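Local coordinates for catalase (Bacillus pumilus, PDB 4QOL) that breaks hydrogen peroxide down to water and oxygen at a haem and also shows peroxidase-like reactivity towards phenolic substrates, at the interface of chains A and B and the interface of chains A and C. Sequence-based numbering; all coordinates share one arbitrary frame. Chains: chain A/B/C, Catalase.

Contact 1: the interface of chains A and B. Residues chain A 308-309, 313, 355-356; chain B 371-374, 378.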
loop_
_atom_site.group_PDB
_atom_site.type_symbol
_atom_site.label_atom_id
_atom_site.label_comp_id
_atom_site.label_asym_id
_atom_site.label_seq_id
_atom_site.Cartn_x
_atom_site.Cartn_y
_atom_site.Cartn_z
ATOM N N PHE A 308 -9.929 -16.926 -2.654
ATOM C CA PHE A 308 -9.332 -15.601 -2.381
ATOM C C PHE A 308 -10.364 -14.466 -2.586
ATOM O O PHE A 308 -10.494 -13.561 -1.751
ATOM C CB PHE A 308 -8.100 -15.378 -3.251
ATOM C CG PHE A 308 -7.469 -14.033 -3.096
ATOM C CD1 PHE A 308 -6.515 -13.806 -2.135
ATOM C CD2 PHE A 308 -7.903 -12.959 -3.860
ATOM C CE1 PHE A 308 -5.984 -12.518 -1.977
ATOM C CE2 PHE A 308 -7.331 -11.678 -3.729
ATOM C CZ PHE A 308 -6.397 -11.447 -2.791
ATOM N N ALA A 309 -10.986 -14.455 -3.754
ATOM C CA ALA A 309 -11.735 -13.326 -4.166
ATOM C C ALA A 309 -12.958 -13.124 -3.267
ATOM O O ALA A 309 -13.419 -11.995 -3.087
ATOM C CB ALA A 309 -12.166 -13.427 -5.654
ATOM N N GLN A 313 -11.255 -12.115 0.765
ATOM C CA GLN A 313 -11.513 -10.673 0.671
ATOM C C GLN A 313 -12.878 -10.237 1.342
ATOM O O GLN A 313 -13.154 -9.089 1.321
ATOM C CB GLN A 313 -11.588 -10.219 -0.791
ATOM C CG GLN A 313 -10.235 -10.112 -1.486
ATOM C CD GLN A 313 -10.293 -9.455 -2.831
ATOM O OE1 GLN A 313 -9.478 -8.558 -3.127
ATOM N NE2 GLN A 313 -11.215 -9.875 -3.640
ATOM N N ILE A 355 -15.657 -4.779 -3.837
ATOM C CA ILE A 355 -15.320 -6.127 -4.117
ATOM C C ILE A 355 -16.633 -6.907 -4.102
ATOM O O ILE A 355 -17.403 -6.754 -3.201
ATOM C CB ILE A 355 -14.389 -6.652 -3.033
ATOM C CG1 ILE A 355 -13.041 -5.941 -3.096
ATOM C CG2 ILE A 355 -14.188 -8.182 -3.132
ATOM C CD1 ILE A 355 -12.138 -6.191 -1.906
ATOM N N PRO A 356 -16.874 -7.741 -5.099
ATOM C CA PRO A 356 -18.230 -8.333 -5.267
ATOM C C PRO A 356 -18.887 -8.944 -4.039
ATOM O O PRO A 356 -20.046 -8.605 -3.756
ATOM C CB PRO A 356 -18.049 -9.334 -6.399
ATOM C CG PRO A 356 -16.973 -8.771 -7.253
ATOM C CD PRO A 356 -16.009 -8.028 -6.290
ATOM N N GLY B 371 -4.143 -10.816 -5.873
ATOM C CA GLY B 371 -3.658 -9.468 -5.809
ATOM C C GLY B 371 -4.692 -8.507 -5.199
ATOM O O GLY B 371 -5.897 -8.780 -5.224
ATOM N N PHE B 372 -4.214 -7.409 -4.631
ATOM C CA PHE B 372 -5.149 -6.406 -4.032
ATOM C C PHE B 372 -6.281 -6.054 -4.992
ATOM O O PHE B 372 -6.088 -5.874 -6.217
ATOM C CB PHE B 372 -4.479 -5.087 -3.652
ATOM C CG PHE B 372 -3.845 -5.064 -2.282
ATOM C CD1 PHE B 372 -4.628 -5.080 -1.098
ATOM C CD2 PHE B 372 -2.445 -5.035 -2.163
ATOM C CE1 PHE B 372 -3.979 -5.054 0.135
ATOM C CE2 PHE B 372 -1.835 -5.014 -0.917
ATOM C CZ PHE B 372 -2.609 -5.008 0.202
ATOM N N MET B 373 -7.460 -5.906 -4.428
ATOM C CA MET B 373 -8.620 -5.465 -5.159
ATOM C C MET B 373 -8.937 -6.331 -6.354
ATOM O O MET B 373 -9.054 -5.836 -7.487
ATOM C CB MET B 373 -8.560 -3.943 -5.498
ATOM C CG MET B 373 -8.772 -3.043 -4.279
ATOM S SD MET B 373 -10.463 -2.906 -3.673
ATOM C CE MET B 373 -11.285 -2.354 -5.150
ATOM N N THR B 374 -9.184 -7.609 -6.065
ATOM C CA THR B 374 -9.662 -8.563 -7.084
ATOM C C THR B 374 -11.157 -8.394 -7.239
ATOM O O THR B 374 -11.931 -8.745 -6.351
ATOM C CB THR B 374 -9.223 -10.003 -6.750
ATOM O OG1 THR B 374 -7.824 -10.093 -6.942
ATOM C CG2 THR B 374 -9.866 -10.993 -7.659
ATOM N N PRO B 378 -13.429 -14.225 -10.419
ATOM C CA PRO B 378 -12.720 -15.394 -10.934
ATOM C C PRO B 378 -13.411 -16.679 -10.532
ATOM O O PRO B 378 -14.183 -16.705 -9.574
ATOM C CB PRO B 378 -11.360 -15.262 -10.308
ATOM C CG PRO B 378 -11.599 -14.531 -9.022
ATOM C CD PRO B 378 -12.629 -13.483 -9.448
HETATM O O HOH W 1 -8.121 -6.431 -1.757
#

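Contact 2: the interface of chains A and C. Residues chain A 367, 383, 385-386; chain C 142, 145, 167, 171.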
loop_
_atom_site.group_PDB
_atom_site.type_symbol
_atom_site.label_atom_id
_atom_site.label_comp_id
_atom_site.label_asym_id
_atom_site.label_seq_id
_atom_site.Cartn_x
_atom_site.Cartn_y
_atom_site.Cartn_z
ATOM N N ASN A 367 -21.627 10.661 -2.572
ATOM C CA ASN A 367 -20.666 11.602 -3.136
ATOM C C ASN A 367 -19.202 11.242 -2.881
ATOM O O ASN A 367 -18.344 12.113 -3.060
ATOM C CB ASN A 367 -21.000 12.989 -2.632
ATOM C CG ASN A 367 -22.369 13.450 -3.185
ATOM O OD1 ASN A 367 -23.332 13.847 -2.432
ATOM N ND2 ASN A 367 -22.502 13.364 -4.481
ATOM N N ASN A 383 -20.508 16.026 -6.876
ATOM C CA ASN A 383 -20.017 15.133 -5.845
ATOM C C ASN A 383 -20.031 15.767 -4.474
ATOM O O ASN A 383 -19.168 15.554 -3.648
ATOM C CB ASN A 383 -18.575 14.719 -6.254
ATOM C CG ASN A 383 -17.643 15.894 -6.355
ATOM O OD1 ASN A 383 -18.023 16.996 -6.215
ATOM N ND2 ASN A 383 -16.361 15.629 -6.635
ATOM N N GLU A 385 -22.988 17.720 -1.549
ATOM C CA GLU A 385 -24.362 17.960 -1.086
ATOM C C GLU A 385 -24.207 18.817 0.146
ATOM O O GLU A 385 -23.396 18.521 1.000
ATOM C CB GLU A 385 -25.021 16.616 -0.710
ATOM C CG GLU A 385 -26.535 16.588 -0.482
ATOM C CD GLU A 385 -26.993 17.119 0.849
ATOM O OE1 GLU A 385 -28.119 17.753 0.868
ATOM O OE2 GLU A 385 -26.317 16.924 1.878
ATOM N N PRO A 386 -25.063 19.824 0.314
ATOM C CA PRO A 386 -26.239 20.180 -0.551
ATOM C C PRO A 386 -25.874 20.726 -1.937
ATOM O O PRO A 386 -24.785 21.281 -2.127
ATOM C CB PRO A 386 -26.927 21.240 0.271
ATOM C CG PRO A 386 -25.870 21.879 1.027
ATOM C CD PRO A 386 -24.975 20.743 1.476
ATOM N N LYS C 142 -19.787 17.631 6.896
ATOM C CA LYS C 142 -19.861 18.387 5.643
ATOM C C LYS C 142 -18.504 18.574 4.964
ATOM O O LYS C 142 -18.455 19.080 3.841
ATOM C CB LYS C 142 -20.436 19.772 5.862
ATOM C CG LYS C 142 -21.845 19.834 6.408
ATOM C CD LYS C 142 -22.765 18.840 5.722
ATOM C CE LYS C 142 -22.904 19.077 4.271
ATOM N NZ LYS C 142 -23.883 18.158 3.716
ATOM N N ASP C 145 -17.994 17.220 1.413
ATOM C CA ASP C 145 -18.810 17.971 0.507
ATOM C C ASP C 145 -18.221 19.341 0.148
ATOM O O ASP C 145 -18.234 19.763 -1.038
ATOM C CB ASP C 145 -20.203 18.150 1.120
ATOM C CG ASP C 145 -20.910 16.834 1.356
ATOM O OD1 ASP C 145 -21.087 16.055 0.380
ATOM O OD2 ASP C 145 -21.249 16.577 2.544
ATOM N N PHE C 167 -22.706 24.954 -3.313
ATOM C CA PHE C 167 -22.587 24.492 -1.942
ATOM C C PHE C 167 -22.681 25.635 -0.915
ATOM O O PHE C 167 -23.386 25.496 0.071
ATOM C CB PHE C 167 -21.286 23.680 -1.746
ATOM C CG PHE C 167 -21.028 23.257 -0.313
ATOM C CD1 PHE C 167 -20.344 24.075 0.541
ATOM C CD2 PHE C 167 -21.545 22.057 0.186
ATOM C CE1 PHE C 167 -20.143 23.704 1.870
ATOM C CE2 PHE C 167 -21.362 21.690 1.497
ATOM C CZ PHE C 167 -20.636 22.507 2.347
ATOM N N THR C 171 -25.337 26.629 2.262
ATOM C CA THR C 171 -24.643 26.381 3.577
ATOM C C THR C 171 -24.357 27.780 4.171
ATOM O O THR C 171 -23.240 28.229 4.233
ATOM C CB THR C 171 -23.360 25.554 3.319
ATOM O OG1 THR C 171 -23.751 24.380 2.611
ATOM C CG2 THR C 171 -22.693 25.204 4.590
HETATM O O HOH W 2 -22.599 13.959 0.620
HETATM O O HOH W 3 -18.882 14.691 -0.574
#

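Contact 1: the interface of chains A and B
A:Gln313 meets the backbone of B:Thr374 at this two-fold subunit interface, where a segment of one chain is held against the end of helix 307-312 of the other, helping to join two protomers of the tetramer usual for haem catalases. The primary amide of A:Gln313 reads the peptide groups around B:Thr374 as a neighbouring strand would. A:Gln313 OE1 accepts from B:Thr374 N at 3.1 Å, in the carbonyl plane and on a lone pair. The amide nitrogen NE2 of A:Gln313 gives a nearly straight bond (167° at H) to B:Thr374 O, 3.0 Å away and close to the plane of the amide. Glutamine suits the place because one flat group offers both a donor and an acceptor, and its chain, extended beyond CG, carries them to the partner backbone. A:Gln313 NE2 also donates to A:Ala309 O within its own chain at 3.1 Å, while OE1 shares a water with B:Met373 N; four bonds thus fix the amide against rotation. An alanine here would probably leave B:Thr374 N and B:Thr374 O without their mates and A:Ala309 O without its donor, setting this stretch of chain B free to shift. Carbon contacts flank the pairing. The small methyl CB of A:Ala309 lets the ring of B:Pro378 come close, with CG 3.6 Å from it, and B:Thr374 CG2 packs on the same methyl. A:Phe308, its CG anti to the backbone N (chi1 177°), presents a ring edge to B:Thr374, whose CB lies in the ring plane. Threonine uses both arms of its branch: while CG2 faces alanine, B:Thr374 OG1 donates to B:Gly371 O at 2.9 Å, a bond likely to steady the turn between them. Farther along, A:Ile355 CG1 rests 4.0 Å from the sulphur SD of B:Met373, which the methionine's bend at chi2 (-75°) puts there.

Contact 2: the interface of chains A and C
C:Lys142 reaches across a second two-fold subunit interface of the catalase tetramer to the backbone carbonyl of A:Glu385. From CB the lysine chain runs through CG and CD, bent at chi2 (-44°) and again at chi3, which curls it back towards chain A. C:Lys142 CE then passes 3.4 Å from A:Glu385 O and lies against the ring atom CD of A:Pro386. At the tip, the ammonium nitrogen NZ of C:Lys142 donates to A:Glu385 O at 2.8 Å, approaching from well above the carbonyl plane (41° out of it), away from the usual lone-pair direction. The same nitrogen, C:Lys142 NZ, forms a salt bridge with the A:Glu385 carboxylate oxygen OE2, at 3.3 Å, and another within its own chain to C:Asp145 OD2. Lysine fits because its long, flexible arm delivers a positive charge between two acids from opposite subunits, and that charge is likely to ease the repulsion between them. The two branches of C:Asp145 divide the work: OD2 faces the lysine, whereas OD1 accepts a weak hydrogen bond from A:Glu385 N. OD1 also binds two waters, one shared with the side-chain oxygen OD1 of A:Asn367 and the other with A:Asn383 O. A:Pro386, which follows a cis peptide bond, supplies a compact apolar wedge that needs no N-H partner. The ring atom CD of A:Pro386 meets C:Phe167 CE2 at 3.7 Å, and the edge of that aromatic ring points at A:Glu385 O. C:Thr171 OG1 sits above the centre of the phenyl face and touches A:Pro386 CG. This hydroxyl is in turn held by donating to C:Phe167 O, 2.8 Å from C:Thr171 OG1.

Contact 1 and contact 2 lie about 31 Å apart, measured between the centres of their C-alpha atoms, and no residue takes part in both. They are nevertheless linked in sequence: the chain B residues of contact 1 and the chain A residues of contact 2 come from one long stretch, between the 3-10 helices 356-358 and 397-399, with no helix or strand. Because each interface is two-fold, every subunit offers this stretch to two different neighbours and receives theirs in return. Such an irregular segment probably owes part of its order to its partners, so its conformation and the tetramer's assembly are likely to depend on each other.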